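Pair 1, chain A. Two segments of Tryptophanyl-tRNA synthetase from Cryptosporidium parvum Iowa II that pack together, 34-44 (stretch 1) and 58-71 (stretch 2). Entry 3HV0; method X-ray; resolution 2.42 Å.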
# COMPACT_ATOMS: atom_id res chain seq x y z
N ASP A 34 -3.31 -27.47 31.63
CA ASP A 34 -2.75 -28.47 30.74
C ASP A 34 -1.85 -27.79 29.71
O ASP A 34 -0.67 -28.09 29.61
CB ASP A 34 -3.86 -29.28 30.07
CG ASP A 34 -4.60 -30.19 31.06
OD1 ASP A 34 -4.25 -30.20 32.26
OD2 ASP A 34 -5.55 -30.89 30.63
N MET A 35 -2.40 -26.85 28.96
CA MET A 35 -1.60 -26.13 27.98
C MET A 35 -0.33 -25.53 28.59
O MET A 35 0.72 -25.56 27.95
CB MET A 35 -2.40 -25.00 27.34
CG MET A 35 -2.91 -25.30 25.97
SD MET A 35 -3.86 -23.90 25.39
CE MET A 35 -5.49 -24.41 25.96
N ILE A 36 -0.44 -24.97 29.79
CA ILE A 36 0.69 -24.28 30.43
C ILE A 36 1.71 -25.29 30.93
O ILE A 36 2.91 -25.14 30.70
CB ILE A 36 0.25 -23.38 31.59
CG1 ILE A 36 -0.62 -22.23 31.07
CG2 ILE A 36 1.47 -22.80 32.31
CD1 ILE A 36 -1.37 -21.50 32.15
N GLU A 37 1.23 -26.32 31.63
CA GLU A 37 2.09 -27.42 32.03
C GLU A 37 2.76 -28.01 30.78
O GLU A 37 3.96 -28.30 30.82
CB GLU A 37 1.29 -28.49 32.79
CG GLU A 37 2.14 -29.58 33.42
CD GLU A 37 1.33 -30.75 34.00
OE1 GLU A 37 0.21 -31.02 33.52
OE2 GLU A 37 1.84 -31.42 34.92
N ARG A 38 2.01 -28.13 29.68
CA ARG A 38 2.52 -28.80 28.46
C ARG A 38 3.74 -28.09 27.93
O ARG A 38 4.67 -28.72 27.44
CB ARG A 38 1.42 -28.93 27.39
CG ARG A 38 1.88 -29.52 26.02
CD ARG A 38 0.75 -30.29 25.28
NE ARG A 38 0.86 -30.25 23.82
CZ ARG A 38 0.11 -29.49 23.01
NH1 ARG A 38 -0.84 -28.68 23.50
NH2 ARG A 38 0.31 -29.52 21.69
N MET A 39 3.74 -26.77 28.09
CA MET A 39 4.83 -25.91 27.69
C MET A 39 6.07 -26.03 28.58
O MET A 39 7.15 -26.32 28.07
CB MET A 39 4.35 -24.46 27.68
CG MET A 39 5.44 -23.43 27.76
SD MET A 39 4.91 -21.96 26.92
CE MET A 39 6.50 -21.15 26.76
N GLU A 40 5.91 -25.77 29.88
CA GLU A 40 7.02 -25.86 30.84
C GLU A 40 7.75 -27.19 30.68
O GLU A 40 8.98 -27.26 30.75
CB GLU A 40 6.51 -25.78 32.29
CG GLU A 40 5.86 -24.47 32.71
CD GLU A 40 5.60 -24.39 34.21
OE1 GLU A 40 5.57 -25.46 34.87
OE2 GLU A 40 5.43 -23.28 34.76
N ARG A 41 6.97 -28.25 30.47
CA ARG A 41 7.47 -29.60 30.17
C ARG A 41 8.43 -29.58 28.98
O ARG A 41 9.48 -30.21 29.00
CB ARG A 41 6.28 -30.51 29.81
CG ARG A 41 6.40 -31.94 30.19
CD ARG A 41 5.44 -32.29 31.32
NE ARG A 41 4.04 -32.34 30.88
CZ ARG A 41 3.01 -32.75 31.63
NH1 ARG A 41 3.20 -33.15 32.89
NH2 ARG A 41 1.78 -32.75 31.13
N LEU A 42 8.03 -28.81 27.97
CA LEU A 42 8.64 -28.82 26.64
C LEU A 42 9.79 -27.82 26.45
O LEU A 42 10.45 -27.85 25.40
CB LEU A 42 7.56 -28.50 25.60
CG LEU A 42 7.65 -29.15 24.22
CD1 LEU A 42 7.70 -30.68 24.33
CD2 LEU A 42 6.45 -28.70 23.41
N THR A 43 10.03 -26.93 27.41
CA THR A 43 11.13 -25.95 27.29
C THR A 43 12.15 -25.97 28.42
O THR A 43 13.21 -25.36 28.29
CB THR A 43 10.59 -24.52 27.19
OG1 THR A 43 9.96 -24.15 28.43
CG2 THR A 43 9.60 -24.41 26.05
N GLY A 44 11.83 -26.63 29.53
CA GLY A 44 12.71 -26.70 30.70
C GLY A 44 12.72 -25.40 31.48
O GLY A 44 13.53 -25.21 32.38
N SER A 58 -5.86 -15.91 26.96
CA SER A 58 -6.65 -16.33 25.82
C SER A 58 -5.76 -16.69 24.63
O SER A 58 -4.63 -16.21 24.55
CB SER A 58 -7.59 -15.18 25.45
OG SER A 58 -8.76 -15.68 24.85
N HIS A 59 -6.26 -17.54 23.73
CA HIS A 59 -5.51 -17.93 22.54
C HIS A 59 -6.37 -18.42 21.37
O HIS A 59 -7.54 -18.73 21.52
CB HIS A 59 -4.51 -19.02 22.89
CG HIS A 59 -5.15 -20.35 23.14
ND1 HIS A 59 -5.02 -21.41 22.26
CD2 HIS A 59 -5.93 -20.79 24.15
CE1 HIS A 59 -5.69 -22.45 22.74
NE2 HIS A 59 -6.25 -22.09 23.88
N ARG A 60 -5.76 -18.44 20.19
CA ARG A 60 -6.25 -19.18 19.02
C ARG A 60 -5.13 -20.07 18.51
O ARG A 60 -4.07 -19.59 18.12
CB ARG A 60 -6.65 -18.22 17.91
CG ARG A 60 -7.69 -17.24 18.34
CD ARG A 60 -8.27 -16.42 17.18
NE ARG A 60 -9.72 -16.37 17.34
CZ ARG A 60 -10.49 -15.31 17.12
NH1 ARG A 60 -9.97 -14.16 16.70
NH2 ARG A 60 -11.80 -15.40 17.30
N ASP A 61 -5.36 -21.38 18.55
CA ASP A 61 -4.43 -22.38 18.02
C ASP A 61 -3.01 -22.24 18.55
O ASP A 61 -2.05 -22.52 17.82
CB ASP A 61 -4.41 -22.37 16.48
CG ASP A 61 -5.72 -22.86 15.87
OD1 ASP A 61 -6.58 -23.42 16.56
OD2 ASP A 61 -5.90 -22.67 14.66
N PHE A 62 -2.88 -21.79 19.80
CA PHE A 62 -1.61 -21.86 20.51
C PHE A 62 -1.20 -23.33 20.69
O PHE A 62 -0.02 -23.63 20.69
CB PHE A 62 -1.71 -21.17 21.87
CG PHE A 62 -0.43 -21.21 22.69
CD1 PHE A 62 0.70 -20.50 22.28
CD2 PHE A 62 -0.35 -21.94 23.86
CE1 PHE A 62 1.86 -20.53 23.02
CE2 PHE A 62 0.82 -21.98 24.60
CZ PHE A 62 1.93 -21.28 24.18
N GLU A 63 -2.16 -24.23 20.82
CA GLU A 63 -1.84 -25.67 20.91
C GLU A 63 -1.15 -26.19 19.62
O GLU A 63 -0.35 -27.11 19.68
CB GLU A 63 -3.07 -26.53 21.32
CG GLU A 63 -4.13 -26.80 20.24
CD GLU A 63 -4.87 -25.56 19.78
OE1 GLU A 63 -4.83 -24.54 20.51
OE2 GLU A 63 -5.49 -25.62 18.68
N LYS A 64 -1.41 -25.55 18.49
CA LYS A 64 -0.69 -25.87 17.25
C LYS A 64 0.81 -25.55 17.35
O LYS A 64 1.63 -26.32 16.87
CB LYS A 64 -1.30 -25.13 16.04
N ILE A 65 1.15 -24.43 18.00
CA ILE A 65 2.57 -24.05 18.17
C ILE A 65 3.36 -25.09 18.99
O ILE A 65 4.49 -25.45 18.66
CB ILE A 65 2.72 -22.68 18.84
CG1 ILE A 65 2.39 -21.55 17.85
CG2 ILE A 65 4.13 -22.49 19.38
CD1 ILE A 65 0.98 -21.58 17.37
N LEU A 66 2.74 -25.56 20.08
CA LEU A 66 3.37 -26.54 20.93
C LEU A 66 3.47 -27.87 20.18
O LEU A 66 4.44 -28.61 20.37
CB LEU A 66 2.57 -26.71 22.23
CG LEU A 66 2.38 -25.46 23.10
CD1 LEU A 66 1.43 -25.73 24.26
CD2 LEU A 66 3.73 -24.99 23.61
N ASP A 67 2.48 -28.17 19.33
CA ASP A 67 2.51 -29.38 18.50
C ASP A 67 3.75 -29.32 17.62
O ASP A 67 4.53 -30.28 17.54
CB ASP A 67 1.26 -29.50 17.60
CG ASP A 67 0.03 -30.04 18.34
OD1 ASP A 67 0.16 -30.69 19.41
OD2 ASP A 67 -1.10 -29.83 17.84
N VAL A 68 3.91 -28.17 16.97
CA VAL A 68 5.03 -27.90 16.07
C VAL A 68 6.37 -27.96 16.79
O VAL A 68 7.31 -28.57 16.31
CB VAL A 68 4.86 -26.52 15.36
CG1 VAL A 68 6.20 -25.89 15.03
CG2 VAL A 68 4.03 -26.70 14.11
N TYR A 69 6.45 -27.32 17.96
CA TYR A 69 7.69 -27.31 18.72
C TYR A 69 7.98 -28.71 19.29
O TYR A 69 9.14 -29.11 19.43
CB TYR A 69 7.64 -26.27 19.83
CG TYR A 69 9.00 -25.88 20.35
CD1 TYR A 69 9.82 -25.02 19.64
CD2 TYR A 69 9.47 -26.37 21.57
CE1 TYR A 69 11.08 -24.65 20.13
CE2 TYR A 69 10.73 -26.02 22.06
CZ TYR A 69 11.53 -25.16 21.34
OH TYR A 69 12.77 -24.82 21.83
N GLU A 70 6.92 -29.46 19.59
CA GLU A 70 7.02 -30.87 19.99
C GLU A 70 7.75 -31.71 18.94
O GLU A 70 8.47 -32.65 19.28
CB GLU A 70 5.63 -31.51 20.21
CG GLU A 70 4.99 -31.25 21.57
CD GLU A 70 3.61 -31.91 21.74
OE1 GLU A 70 3.50 -33.16 21.57
OE2 GLU A 70 2.64 -31.15 22.04
N LYS A 71 7.55 -31.36 17.67
CA LYS A 71 8.08 -32.13 16.53
C LYS A 71 9.50 -31.73 16.12
O LYS A 71 10.01 -32.21 15.12
CB LYS A 71 7.14 -31.96 15.32

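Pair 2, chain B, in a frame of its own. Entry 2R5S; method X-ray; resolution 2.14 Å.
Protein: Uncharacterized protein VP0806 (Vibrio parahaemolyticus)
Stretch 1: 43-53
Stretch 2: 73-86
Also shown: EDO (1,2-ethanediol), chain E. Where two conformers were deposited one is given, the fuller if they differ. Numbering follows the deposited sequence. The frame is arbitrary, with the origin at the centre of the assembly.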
# COMPACT_ATOMS: atom_id res chain seq x y z
N LYS B 43 17.62 2.01 -5.70
CA LYS B 43 16.43 2.85 -5.68
C LYS B 43 15.39 2.55 -6.71
O LYS B 43 14.25 2.47 -6.37
CB LYS B 43 16.79 4.35 -5.83
CG LYS B 43 17.46 4.88 -4.55
CD LYS B 43 17.74 6.41 -4.77
CE LYS B 43 18.12 7.10 -3.45
NZ LYS B 43 18.46 8.55 -3.81
N LEU B 44 15.76 2.40 -7.95
CA LEU B 44 14.75 2.03 -8.94
C LEU B 44 14.08 0.71 -8.53
O LEU B 44 12.90 0.66 -8.36
CB LEU B 44 15.37 1.92 -10.34
CG LEU B 44 15.62 3.15 -11.23
CD1 LEU B 44 15.01 4.44 -10.68
CD2 LEU B 44 17.06 3.31 -11.65
N ALA B 45 14.84 -0.36 -8.39
CA ALA B 45 14.39 -1.65 -7.77
C ALA B 45 13.37 -1.46 -6.64
O ALA B 45 12.30 -2.05 -6.64
CB ALA B 45 15.65 -2.43 -7.20
N LYS B 46 13.75 -0.65 -5.65
CA LYS B 46 12.94 -0.45 -4.44
C LYS B 46 11.63 0.26 -4.84
O LYS B 46 10.53 -0.15 -4.43
CB LYS B 46 13.75 0.32 -3.37
CG LYS B 46 12.92 0.76 -2.17
CD LYS B 46 13.81 1.25 -0.97
CE LYS B 46 13.04 1.45 0.32
NZ LYS B 46 13.69 2.47 1.33
N ALA B 47 11.73 1.25 -5.75
CA ALA B 47 10.57 1.97 -6.28
C ALA B 47 9.62 1.03 -6.96
O ALA B 47 8.44 1.12 -6.72
CB ALA B 47 10.99 3.01 -7.21
N ASP B 48 10.12 0.14 -7.82
CA ASP B 48 9.29 -0.85 -8.50
C ASP B 48 8.62 -1.72 -7.45
O ASP B 48 7.50 -2.11 -7.64
CB ASP B 48 10.20 -1.69 -9.38
CG ASP B 48 9.47 -2.64 -10.23
OD1 ASP B 48 8.30 -2.40 -10.56
OD2 ASP B 48 10.09 -3.64 -10.65
N CYS B 49 9.32 -2.03 -6.35
CA CYS B 49 8.75 -2.91 -5.36
C CYS B 49 7.59 -2.21 -4.60
O CYS B 49 6.53 -2.80 -4.27
CB CYS B 49 9.84 -3.42 -4.41
SG CYS B 49 10.93 -4.68 -5.11
N LEU B 50 7.79 -0.94 -4.31
CA LEU B 50 6.79 -0.21 -3.54
C LEU B 50 5.48 -0.16 -4.37
O LEU B 50 4.35 -0.43 -3.90
CB LEU B 50 7.31 1.18 -3.23
CG LEU B 50 8.49 1.15 -2.29
CD1 LEU B 50 9.07 2.57 -2.13
CD2 LEU B 50 8.01 0.64 -0.94
N LEU B 51 5.65 0.14 -5.63
CA LEU B 51 4.55 0.29 -6.50
C LEU B 51 3.83 -1.03 -6.73
O LEU B 51 2.60 -1.04 -6.85
CB LEU B 51 5.09 0.81 -7.81
CG LEU B 51 4.26 1.78 -8.61
CD1 LEU B 51 4.74 3.13 -8.18
CD2 LEU B 51 4.57 1.52 -10.09
N GLU B 52 4.55 -2.14 -6.84
CA GLU B 52 3.89 -3.42 -7.08
C GLU B 52 3.17 -3.85 -5.81
O GLU B 52 2.30 -4.73 -5.85
CB GLU B 52 4.92 -4.50 -7.43
CG GLU B 52 5.62 -4.30 -8.75
CD GLU B 52 4.64 -4.18 -9.92
OE1 GLU B 52 4.38 -3.03 -10.44
OE2 GLU B 52 4.10 -5.21 -10.27
N THR B 53 3.55 -3.26 -4.68
CA THR B 53 2.93 -3.59 -3.40
C THR B 53 1.94 -2.52 -2.96
O THR B 53 1.38 -2.59 -1.85
CB THR B 53 3.94 -3.82 -2.33
OG1 THR B 53 4.74 -2.63 -2.21
CG2 THR B 53 4.79 -5.09 -2.68
N ASN B 73 14.97 4.55 -18.71
CA ASN B 73 13.79 3.99 -19.33
C ASN B 73 12.90 3.37 -18.26
O ASN B 73 11.68 3.49 -18.29
CB ASN B 73 14.20 2.89 -20.32
CG ASN B 73 13.49 2.98 -21.64
OD1 ASN B 73 14.04 2.58 -22.67
ND2 ASN B 73 12.27 3.52 -21.64
N SER B 74 13.50 2.70 -17.31
CA SER B 74 12.71 2.03 -16.34
C SER B 74 12.11 3.09 -15.38
O SER B 74 10.96 3.01 -15.05
CB SER B 74 13.52 0.94 -15.64
OG SER B 74 14.61 1.50 -14.93
N TYR B 75 12.87 4.10 -15.02
CA TYR B 75 12.40 5.21 -14.17
C TYR B 75 11.22 5.89 -14.86
O TYR B 75 10.18 6.04 -14.25
CB TYR B 75 13.52 6.21 -14.02
CG TYR B 75 13.10 7.57 -13.50
CD1 TYR B 75 12.98 7.81 -12.13
CD2 TYR B 75 12.84 8.60 -14.37
CE1 TYR B 75 12.56 9.07 -11.65
CE2 TYR B 75 12.44 9.82 -13.91
CZ TYR B 75 12.33 10.05 -12.56
OH TYR B 75 11.95 11.32 -12.13
N LYS B 76 11.37 6.27 -16.14
CA LYS B 76 10.24 6.83 -16.92
C LYS B 76 8.98 6.02 -16.82
O LYS B 76 7.95 6.53 -16.44
CB LYS B 76 10.62 7.12 -18.43
CG LYS B 76 11.55 8.33 -18.54
CD LYS B 76 12.32 8.52 -19.84
CE LYS B 76 13.81 8.65 -19.49
NZ LYS B 76 14.65 9.47 -20.40
N SER B 77 9.05 4.75 -17.16
CA SER B 77 7.88 3.92 -17.11
C SER B 77 7.28 3.91 -15.68
O SER B 77 6.07 3.79 -15.54
CB SER B 77 8.21 2.50 -17.58
OG SER B 77 8.33 2.52 -19.02
N LEU B 78 8.12 4.04 -14.63
CA LEU B 78 7.64 4.01 -13.26
C LEU B 78 6.90 5.31 -12.87
O LEU B 78 5.94 5.30 -12.07
CB LEU B 78 8.84 3.81 -12.28
CG LEU B 78 9.19 2.46 -11.57
CD1 LEU B 78 8.83 1.22 -12.40
CD2 LEU B 78 10.68 2.46 -11.12
N ILE B 79 7.45 6.45 -13.32
CA ILE B 79 6.76 7.70 -13.25
C ILE B 79 5.36 7.54 -13.88
O ILE B 79 4.38 7.94 -13.30
CB ILE B 79 7.49 8.76 -14.09
CG1 ILE B 79 8.84 9.12 -13.47
CG2 ILE B 79 6.62 10.01 -14.21
CD1 ILE B 79 8.91 9.27 -11.94
N ALA B 80 5.27 6.90 -15.03
CA ALA B 80 4.07 6.94 -15.81
C ALA B 80 3.11 6.07 -15.09
O ALA B 80 1.93 6.35 -15.10
CB ALA B 80 4.31 6.43 -17.22
N LYS B 81 3.62 4.98 -14.50
CA LYS B 81 2.76 4.08 -13.71
C LYS B 81 2.17 4.77 -12.50
O LYS B 81 0.98 4.61 -12.24
CB LYS B 81 3.48 2.80 -13.32
CG LYS B 81 3.52 1.74 -14.55
CD LYS B 81 4.39 0.52 -14.10
CE LYS B 81 4.11 -0.61 -15.00
NZ LYS B 81 4.66 -1.83 -14.29
N LEU B 82 3.00 5.55 -11.79
CA LEU B 82 2.53 6.24 -10.60
C LEU B 82 1.50 7.26 -11.00
O LEU B 82 0.53 7.45 -10.32
CB LEU B 82 3.72 6.90 -9.87
CG LEU B 82 3.45 7.54 -8.51
CD1 LEU B 82 2.99 6.38 -7.56
CD2 LEU B 82 4.67 8.29 -7.95
N GLU B 83 1.68 7.93 -12.12
CA GLU B 83 0.72 8.94 -12.57
C GLU B 83 -0.60 8.33 -13.00
O GLU B 83 -1.65 8.80 -12.62
CB GLU B 83 1.31 9.79 -13.66
CG GLU B 83 0.25 10.78 -14.22
CD GLU B 83 -0.21 11.87 -13.16
OE1 GLU B 83 -1.40 12.31 -13.21
OE2 GLU B 83 0.62 12.30 -12.29
N LEU B 84 -0.59 7.25 -13.78
CA LEU B 84 -1.84 6.53 -14.02
C LEU B 84 -2.52 6.01 -12.71
O LEU B 84 -3.71 6.17 -12.56
CB LEU B 84 -1.54 5.39 -14.97
CG LEU B 84 -1.09 5.79 -16.36
CD1 LEU B 84 -0.73 4.49 -17.06
CD2 LEU B 84 -2.24 6.52 -17.08
N HIS B 85 -1.77 5.46 -11.74
CA HIS B 85 -2.41 4.94 -10.53
C HIS B 85 -3.09 6.06 -9.78
O HIS B 85 -4.20 5.89 -9.23
CB HIS B 85 -1.41 4.21 -9.59
CG HIS B 85 -1.04 2.84 -10.07
ND1 HIS B 85 -1.99 1.88 -10.39
CD2 HIS B 85 0.17 2.28 -10.36
CE1 HIS B 85 -1.39 0.80 -10.85
NE2 HIS B 85 -0.08 1.02 -10.84
N GLN B 86 -2.44 7.22 -9.75
CA GLN B 86 -2.94 8.28 -8.89
C GLN B 86 -4.12 9.02 -9.51
O GLN B 86 -4.96 9.58 -8.78
CB GLN B 86 -1.82 9.19 -8.38
CG GLN B 86 -0.92 9.84 -9.40
CD GLN B 86 0.47 10.25 -8.80
OE1 GLN B 86 0.79 9.89 -7.66
NE2 GLN B 86 1.29 10.98 -9.60
C1 EDO E . -4.91 2.05 -9.32
O1 EDO E . -5.09 3.25 -8.52
C2 EDO E . -6.23 1.65 -9.96
O2 EDO E . -6.42 0.24 -10.02

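Both pairs set two helices side by side, running in nearly the same direction. The N-to-C directions diverge by 24° in pair 1 and 27° in pair 2, and the axes come within 10.9 Å and 10.5 Å of each other. Superposing N, CA and C of 14 central residues gives an RMSD of 0.3 Å, so the two frames are almost interchangeable. What differs is the filling: pair 1 buries 597 Å² between its stretches, pair 2 only 416 Å².

The fixed point of the design is a leucine. L66(A) matches L78(B), with CA atoms 0.1 Å apart and side-chain centres 0.2 Å apart, although the rotamers are not the same: L66(A) is m,t, while both chi angles of L78(B) lie between wells. Each points toward the first helix and lies against its backbone; L66(A) CD1 is 3.8 Å from M35(A) O, and L78(B) CD2 is 4.0 Å from L44(B) O, the matching position. A second leucine answers from the first helix, L42(A) in pair 1 and L51(B) in pair 2. It reaches past the central leucine to the next turn of the partner helix, where L42(A) CD2 meets E70(A) CG at 3.5 Å and L51(B) CD1 meets L82(B) CD1, at the position matching E70(A), at 3.7 Å.

A clear divergence is at R38(A), which matches A47(B). Both point toward the second helix. The alanine stops at a methyl, with A47(B) CB 4.0 Å from L78(B) CD2, a purely apolar contact. The arginine reaches across to the partner helix and gathers polar groups around the edge of its guanidinium while L66(A) CB lies over one face. R38(A) NE donates to E70(A) OE2 at 2.7 Å within a salt bridge, R38(A) NH2 forms another with D67(A) OD1 at 2.6 Å, and NH2 also donates to the backbone E63(A) O at 3.2 Å. In pair 2 the positions of D67(A) and E70(A) hold I79(B) and L82(B), so the acidic partners are absent along with the arginine. No hydrogen bond crosses between the stretches there; the nearest opposite charges, E52(B) OE1 and K81(B) NZ, stand 4.0 Å apart, beyond a salt bridge.

At the N-terminal end, M35(A) matches L44(B). The methionine sulfur lies over the face of the H59(A) ring, with SD 3.7 Å from the ring centroid, and H59(A) has no matched residue in pair 2. L44(B) instead packs CD1 against Y75(B) CB at 4.1 Å. One turn along, M39(A) matches D48(B), and both touch the central leucine: M39(A) CB lies 4.2 Å from L66(A) CD2, and D48(B) OD1 4.1 Å from L78(B) CD1. M39(A) additionally reaches the edge of the F62(A) ring, with SD 4.1 Å from CZ.

The rule is economical. The same leucine pair and backbone geometry accommodate a small apolar side chain at the flanking position in pair 2 and, in pair 1, a long charged one that meets two acids and a carbonyl.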